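Local coordinates for chromosome-partitioning protein ParB (Caulobacter vibrioides NA1000, PDB 6S6H), which binds the centromeric parS DNA site through its helix-turn-helix domain, the part described here, and takes part in chromosome partition, at residues G8-V13 with E39-T44; V29-E32 with T37-N40. One frame throughout, in Å; residues are numbered along the deposited sequence.

Overall arrangement
From the N terminus the chain runs through helix 4-11, a loop, helix 20-34 and a tight turn into helix 38-45. Contact 1 (8-13 with 39-44) closes the larger loop, bridging the 25 residues between its segments so that the first helix packs against the third. Contact 2 (29-32 with 37-40) begins within that span and closes the short connection, residues 35-37, between helices 20-34 and 38-45. Both finish on helix 38-45, overlapping at Glu-39 and Asn-40, centres about 8 Å apart. They touch: Leu-30 packs on Ile-9, Ile-10 and Val-13. Helix 38-45 is held near its start by helix 20-34 and further along by helix 4-11, while its N terminus meets the DNA backbone.

Contact 1 (G8-V13 with E39-T44)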
loop_
_atom_site.group_PDB
_atom_site.type_symbol
_atom_site.label_atom_id
_atom_site.label_comp_id
_atom_site.label_asym_id
_atom_site.label_seq_id
_atom_site.Cartn_x
_atom_site.Cartn_y
_atom_site.Cartn_z
ATOM N N GLY B 8 0.902 16.300 -17.137
ATOM C CA GLY B 8 1.762 16.599 -15.975
ATOM C C GLY B 8 0.959 16.726 -14.691
ATOM O O GLY B 8 1.414 16.201 -13.657
ATOM N N ILE B 9 -0.195 17.399 -14.753
ATOM C CA ILE B 9 -1.110 17.627 -13.592
ATOM C C ILE B 9 -1.642 16.273 -13.109
ATOM O O ILE B 9 -1.619 16.039 -11.885
ATOM C CB ILE B 9 -2.249 18.596 -13.970
ATOM C CG1 ILE B 9 -1.720 20.014 -14.200
ATOM C CG2 ILE B 9 -3.357 18.578 -12.927
ATOM C CD1 ILE B 9 -2.688 20.917 -14.920
ATOM N N ILE B 10 -2.104 15.428 -14.036
ATOM C CA ILE B 10 -2.647 14.067 -13.741
ATOM C C ILE B 10 -1.532 13.217 -13.120
ATOM O O ILE B 10 -1.779 12.589 -12.072
ATOM C CB ILE B 10 -3.245 13.424 -15.012
ATOM C CG1 ILE B 10 -4.498 14.172 -15.479
ATOM C CG2 ILE B 10 -3.529 11.946 -14.793
ATOM C CD1 ILE B 10 -4.855 13.942 -16.930
ATOM N N GLU B 11 -0.350 13.219 -13.740
ATOM C CA GLU B 11 0.847 12.458 -13.292
ATOM C C GLU B 11 1.174 12.792 -11.831
ATOM O O GLU B 11 1.511 11.861 -11.082
ATOM C CB GLU B 11 2.047 12.774 -14.186
ATOM C CG GLU B 11 2.032 12.026 -15.507
ATOM C CD GLU B 11 3.170 12.384 -16.446
ATOM O OE1 GLU B 11 3.671 11.477 -17.134
ATOM O OE2 GLU B 11 3.555 13.567 -16.492
ATOM N N ASN B 12 1.076 14.065 -11.440
ATOM C CA ASN B 12 1.629 14.574 -10.154
ATOM C C ASN B 12 0.603 14.454 -9.018
ATOM O O ASN B 12 0.978 14.755 -7.871
ATOM C CB ASN B 12 2.167 16.000 -10.297
ATOM C CG ASN B 12 3.585 16.019 -10.829
ATOM O OD1 ASN B 12 4.536 16.139 -10.060
ATOM N ND2 ASN B 12 3.740 15.865 -12.134
ATOM N N VAL B 13 -0.624 14.010 -9.298
ATOM C CA VAL B 13 -1.664 13.781 -8.249
ATOM C C VAL B 13 -1.092 12.819 -7.199
ATOM O O VAL B 13 -1.158 13.154 -6.000
ATOM C CB VAL B 13 -2.981 13.249 -8.850
ATOM C CG1 VAL B 13 -3.938 12.743 -7.773
ATOM C CG2 VAL B 13 -3.655 14.296 -9.727
ATOM N N GLU B 39 -10.032 4.817 -17.633
ATOM C CA GLU B 39 -9.004 4.081 -18.420
ATOM C C GLU B 39 -7.864 5.029 -18.812
ATOM O O GLU B 39 -6.702 4.610 -18.693
ATOM C CB GLU B 39 -9.636 3.456 -19.668
ATOM C CG GLU B 39 -8.645 2.733 -20.565
ATOM C CD GLU B 39 -7.935 1.558 -19.918
ATOM O OE1 GLU B 39 -6.805 1.246 -20.345
ATOM O OE2 GLU B 39 -8.516 0.949 -18.995
ATOM N N ASN B 40 -8.189 6.241 -19.274
ATOM C CA ASN B 40 -7.200 7.256 -19.738
ATOM C C ASN B 40 -6.334 7.700 -18.552
ATOM O O ASN B 40 -5.099 7.710 -18.702
ATOM C CB ASN B 40 -7.877 8.448 -20.420
ATOM C CG ASN B 40 -6.924 9.587 -20.712
ATOM O OD1 ASN B 40 -6.604 10.380 -19.826
ATOM N ND2 ASN B 40 -6.468 9.683 -21.949
ATOM N N ILE B 41 -6.961 8.048 -17.423
ATOM C CA ILE B 41 -6.263 8.455 -16.167
ATOM C C ILE B 41 -5.301 7.334 -15.767
ATOM O O ILE B 41 -4.114 7.629 -15.550
ATOM C CB ILE B 41 -7.262 8.774 -15.033
ATOM C CG1 ILE B 41 -8.166 9.962 -15.377
ATOM C CG2 ILE B 41 -6.529 8.991 -13.714
ATOM C CD1 ILE B 41 -7.426 11.249 -15.667
ATOM N N ALA B 42 -5.807 6.101 -15.686
ATOM C CA ALA B 42 -5.051 4.884 -15.308
ATOM C C ALA B 42 -3.775 4.779 -16.150
ATOM O O ALA B 42 -2.690 4.651 -15.555
ATOM C CB ALA B 42 -5.925 3.665 -15.469
ATOM N N GLN B 43 -3.899 4.854 -17.479
ATOM C CA GLN B 43 -2.754 4.752 -18.424
ATOM C C GLN B 43 -1.784 5.923 -18.198
ATOM O O GLN B 43 -0.571 5.700 -18.317
ATOM C CB GLN B 43 -3.243 4.705 -19.874
ATOM C CG GLN B 43 -3.840 3.363 -20.268
ATOM C CD GLN B 43 -4.141 3.253 -21.745
ATOM O OE1 GLN B 43 -3.776 4.112 -22.546
ATOM N NE2 GLN B 43 -4.826 2.184 -22.122
ATOM N N THR B 44 -2.300 7.113 -17.871
ATOM C CA THR B 44 -1.500 8.346 -17.625
ATOM C C THR B 44 -0.635 8.170 -16.371
ATOM O O THR B 44 0.547 8.550 -16.426
ATOM C CB THR B 44 -2.392 9.589 -17.497
ATOM O OG1 THR B 44 -3.222 9.659 -18.657
ATOM C CG2 THR B 44 -1.606 10.875 -17.356
#
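The first helix of the helix-turn-helix motif, 38-45, is met here by helix 4-11, with Ile-10 reaching across to Thr-44 and Ile-41. The tightest approach is methyl to methyl: Ile-10 CG2 lies 3.4 Å from Thr-44 CG2, and Ile-10 CB is 3.8 Å from the same methyl. The two side chains cross at about a right angle. Ile-10 also crosses Ile-41 nearly perpendicularly, its CD1 3.9 Å from Ile-41 CD1. Although the first bond of the Ile-41 side chain does not head for helix 4-11, its CD1 end swings nearer.

Thr-44 is divided between an apolar and a polar task. At chi1 -54° its CG2 stands anti to the backbone N and meets Ile-10, whereas OG1 sits beside that N and turns back into its own helix. OG1 donates to Asn-40 O at 2.7 Å, arriving 40° out of the carbonyl plane. Asn-40 O also accepts from Thr-44 N, so one carbonyl oxygen takes two bonds from a single residue.

In the fold this joins helix 4-11 to helix 38-45, which precedes helix 49-57, the second (recognition) helix of the motif. The buried Ile-41 is shared among its neighbours, packing on Tyr-27 and Met-31 of helix 20-34 and on Val-52 of helix 49-57. No hydrogen bond links the two segments. At the more open edge, Glu-11 lays its CG 3.9 Å from Thr-44 O and 4.2 Å from Thr-44 CG2.

Contact 2 (V29-E32 with T37-N40); sequences VLME and TQEN. With nucleotides of chain D.
With CG anti to the carbonyl carbon and the chain bent at chi3 to 62°, Met-31 sets its CE methyl over the start of helix 38-45. Thr-37, at chi1 62°, places OG1 between its backbone N and carbonyl carbon, where it caps that helix by accepting from Asn-40 N at 3.0 Å. Met-31 CE lies 3.5 Å from Gln-38 N and 3.7 Å from Gln-38 CG, and the sulfur follows close behind. The backbone N of Gln-38 donates to OP2 of DT3 of chain D at 2.9 Å in a fairly straight bond (158°). The side chain, extended beyond CG, carries NE2 on to OP2 of DG4 of chain D at 2.7 Å. Met-31 CE packs 3.7 Å from OP1 of DT3, so the methyl lies against both the helix start and the phosphate. The DT3 phosphate sits at the N-terminal end of helix 38-45, where the helix dipole would be expected to stabilise its negative charge. Gln-38 OE1 has a weak hydrogen bond with Arg-49 NH1. The contact packs helices 20-34 and 38-45 together across their short connection, while Met-31 and Gln-38 both also rest on Met-56 of helix 49-57, the second helix of the helix-turn-helix.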
loop_
_atom_site.group_PDB
_atom_site.type_symbol
_atom_site.label_atom_id
_atom_site.label_comp_id
_atom_site.label_asym_id
_atom_site.label_seq_id
_atom_site.Cartn_x
_atom_site.Cartn_y
_atom_site.Cartn_z
ATOM N N VAL B 29 -12.418 15.547 -10.557
ATOM C CA VAL B 29 -12.433 16.941 -11.091
ATOM C C VAL B 29 -11.707 16.976 -12.444
ATOM O O VAL B 29 -12.202 17.669 -13.347
ATOM C CB VAL B 29 -11.813 17.918 -10.071
ATOM C CG1 VAL B 29 -11.467 19.262 -10.693
ATOM C CG2 VAL B 29 -12.715 18.101 -8.859
ATOM N N LEU B 30 -10.588 16.258 -12.579
ATOM C CA LEU B 30 -9.734 16.260 -13.801
ATOM C C LEU B 30 -10.413 15.454 -14.920
ATOM O O LEU B 30 -10.387 15.923 -16.075
ATOM C CB LEU B 30 -8.350 15.698 -13.458
ATOM C CG LEU B 30 -7.518 16.538 -12.486
ATOM C CD1 LEU B 30 -6.270 15.788 -12.050
ATOM C CD2 LEU B 30 -7.140 17.887 -13.086
ATOM N N MET B 31 -10.992 14.294 -14.595
ATOM C CA MET B 31 -11.785 13.460 -15.542
ATOM C C MET B 31 -12.897 14.314 -16.161
ATOM O O MET B 31 -13.013 14.321 -17.404
ATOM C CB MET B 31 -12.420 12.257 -14.840
ATOM C CG MET B 31 -11.475 11.087 -14.679
ATOM S SD MET B 31 -12.269 9.661 -13.898
ATOM C CE MET B 31 -13.554 9.287 -15.092
ATOM N N GLU B 32 -13.670 15.000 -15.313
ATOM C CA GLU B 32 -14.764 15.923 -15.714
ATOM C C GLU B 32 -14.219 16.973 -16.689
ATOM O O GLU B 32 -14.605 16.943 -17.875
ATOM C CB GLU B 32 -15.355 16.641 -14.500
ATOM C CG GLU B 32 -16.336 15.823 -13.688
ATOM C CD GLU B 32 -17.079 16.643 -12.646
ATOM O OE1 GLU B 32 -17.261 16.132 -11.522
ATOM O OE2 GLU B 32 -17.475 17.797 -12.962
ATOM N N THR B 37 -11.486 9.458 -19.487
ATOM C CA THR B 37 -12.078 8.232 -18.883
ATOM C C THR B 37 -11.226 7.777 -17.694
ATOM O O THR B 37 -10.088 8.253 -17.557
ATOM C CB THR B 37 -12.201 7.099 -19.912
ATOM O OG1 THR B 37 -10.892 6.747 -20.364
ATOM C CG2 THR B 37 -13.077 7.464 -21.090
ATOM N N GLN B 38 -11.768 6.873 -16.876
ATOM C CA GLN B 38 -11.017 6.139 -15.820
ATOM C C GLN B 38 -9.813 5.436 -16.467
ATOM O O GLN B 38 -8.707 5.490 -15.885
ATOM C CB GLN B 38 -11.924 5.125 -15.119
ATOM C CG GLN B 38 -13.034 5.755 -14.282
ATOM C CD GLN B 38 -13.780 4.732 -13.457
ATOM O OE1 GLN B 38 -13.631 3.526 -13.651
ATOM N NE2 GLN B 38 -14.587 5.208 -12.521
ATOM N N GLU B 39 -10.032 4.817 -17.633
ATOM C CA GLU B 39 -9.004 4.081 -18.420
ATOM C C GLU B 39 -7.864 5.029 -18.812
ATOM O O GLU B 39 -6.702 4.610 -18.693
ATOM C CB GLU B 39 -9.636 3.456 -19.668
ATOM C CG GLU B 39 -8.645 2.733 -20.565
ATOM C CD GLU B 39 -7.935 1.558 -19.918
ATOM O OE1 GLU B 39 -6.805 1.246 -20.345
ATOM O OE2 GLU B 39 -8.516 0.949 -18.995
ATOM N N ASN B 40 -8.189 6.241 -19.274
ATOM C CA ASN B 40 -7.200 7.256 -19.738
ATOM C C ASN B 40 -6.334 7.700 -18.552
ATOM O O ASN B 40 -5.099 7.710 -18.702
ATOM C CB ASN B 40 -7.877 8.448 -20.420
ATOM C CG ASN B 40 -6.924 9.587 -20.712
ATOM O OD1 ASN B 40 -6.604 10.380 -19.826
ATOM N ND2 ASN B 40 -6.468 9.683 -21.949
ATOM P P DT D 3 -15.774 6.206 -17.473
ATOM O OP1 DT D 3 -16.063 7.636 -17.192
ATOM O OP2 DT D 3 -14.371 5.754 -17.648
ATOM O "O5'" DT D 3 -16.451 5.345 -16.317
ATOM C "C5'" DT D 3 -17.882 5.357 -16.122
ATOM C "C4'" DT D 3 -18.312 4.222 -15.222
ATOM O "O4'" DT D 3 -18.064 2.947 -15.860
ATOM C "C3'" DT D 3 -17.608 4.157 -13.857
ATOM O "O3'" DT D 3 -18.573 4.301 -12.804
ATOM C "C2'" DT D 3 -16.945 2.788 -13.848
ATOM C "C1'" DT D 3 -17.797 2.020 -14.827
ATOM N N1 DT D 3 -17.169 0.823 -15.425
ATOM C C2 DT D 3 -17.747 -0.400 -15.165
ATOM O O2 DT D 3 -18.742 -0.534 -14.470
ATOM N N3 DT D 3 -17.115 -1.468 -15.752
ATOM C C4 DT D 3 -15.986 -1.437 -16.548
ATOM O O4 DT D 3 -15.530 -2.483 -17.002
ATOM C C5 DT D 3 -15.430 -0.122 -16.776
ATOM C C7 DT D 3 -14.207 0.010 -17.629
ATOM C C6 DT D 3 -16.038 0.928 -16.208
ATOM P P DG D 4 -18.144 4.154 -11.257
ATOM O OP1 DG D 4 -18.879 5.183 -10.477
ATOM O OP2 DG D 4 -16.661 4.116 -11.182
ATOM O "O5'" DG D 4 -18.741 2.729 -10.871
ATOM C "C5'" DG D 4 -20.167 2.533 -10.803
ATOM C "C4'" DG D 4 -20.494 1.261 -10.056
ATOM O "O4'" DG D 4 -19.989 0.120 -10.787
ATOM C "C3'" DG D 4 -19.891 1.160 -8.657
ATOM O "O3'" DG D 4 -20.828 0.543 -7.773
ATOM C "C2'" DG D 4 -18.648 0.316 -8.873
ATOM C "C1'" DG D 4 -19.080 -0.619 -9.988
ATOM N N9 DG D 4 -18.001 -1.073 -10.856
ATOM C C8 DG D 4 -17.141 -0.288 -11.586
ATOM N N7 DG D 4 -16.287 -0.981 -12.289
ATOM C C5 DG D 4 -16.607 -2.302 -12.014
ATOM C C6 DG D 4 -16.028 -3.506 -12.490
ATOM O O6 DG D 4 -15.081 -3.648 -13.272
ATOM N N1 DG D 4 -16.664 -4.624 -11.962
ATOM C C2 DG D 4 -17.721 -4.590 -11.084
ATOM N N2 DG D 4 -18.199 -5.779 -10.685
ATOM N N3 DG D 4 -18.270 -3.474 -10.632
ATOM C C4 DG D 4 -17.668 -2.376 -11.135
#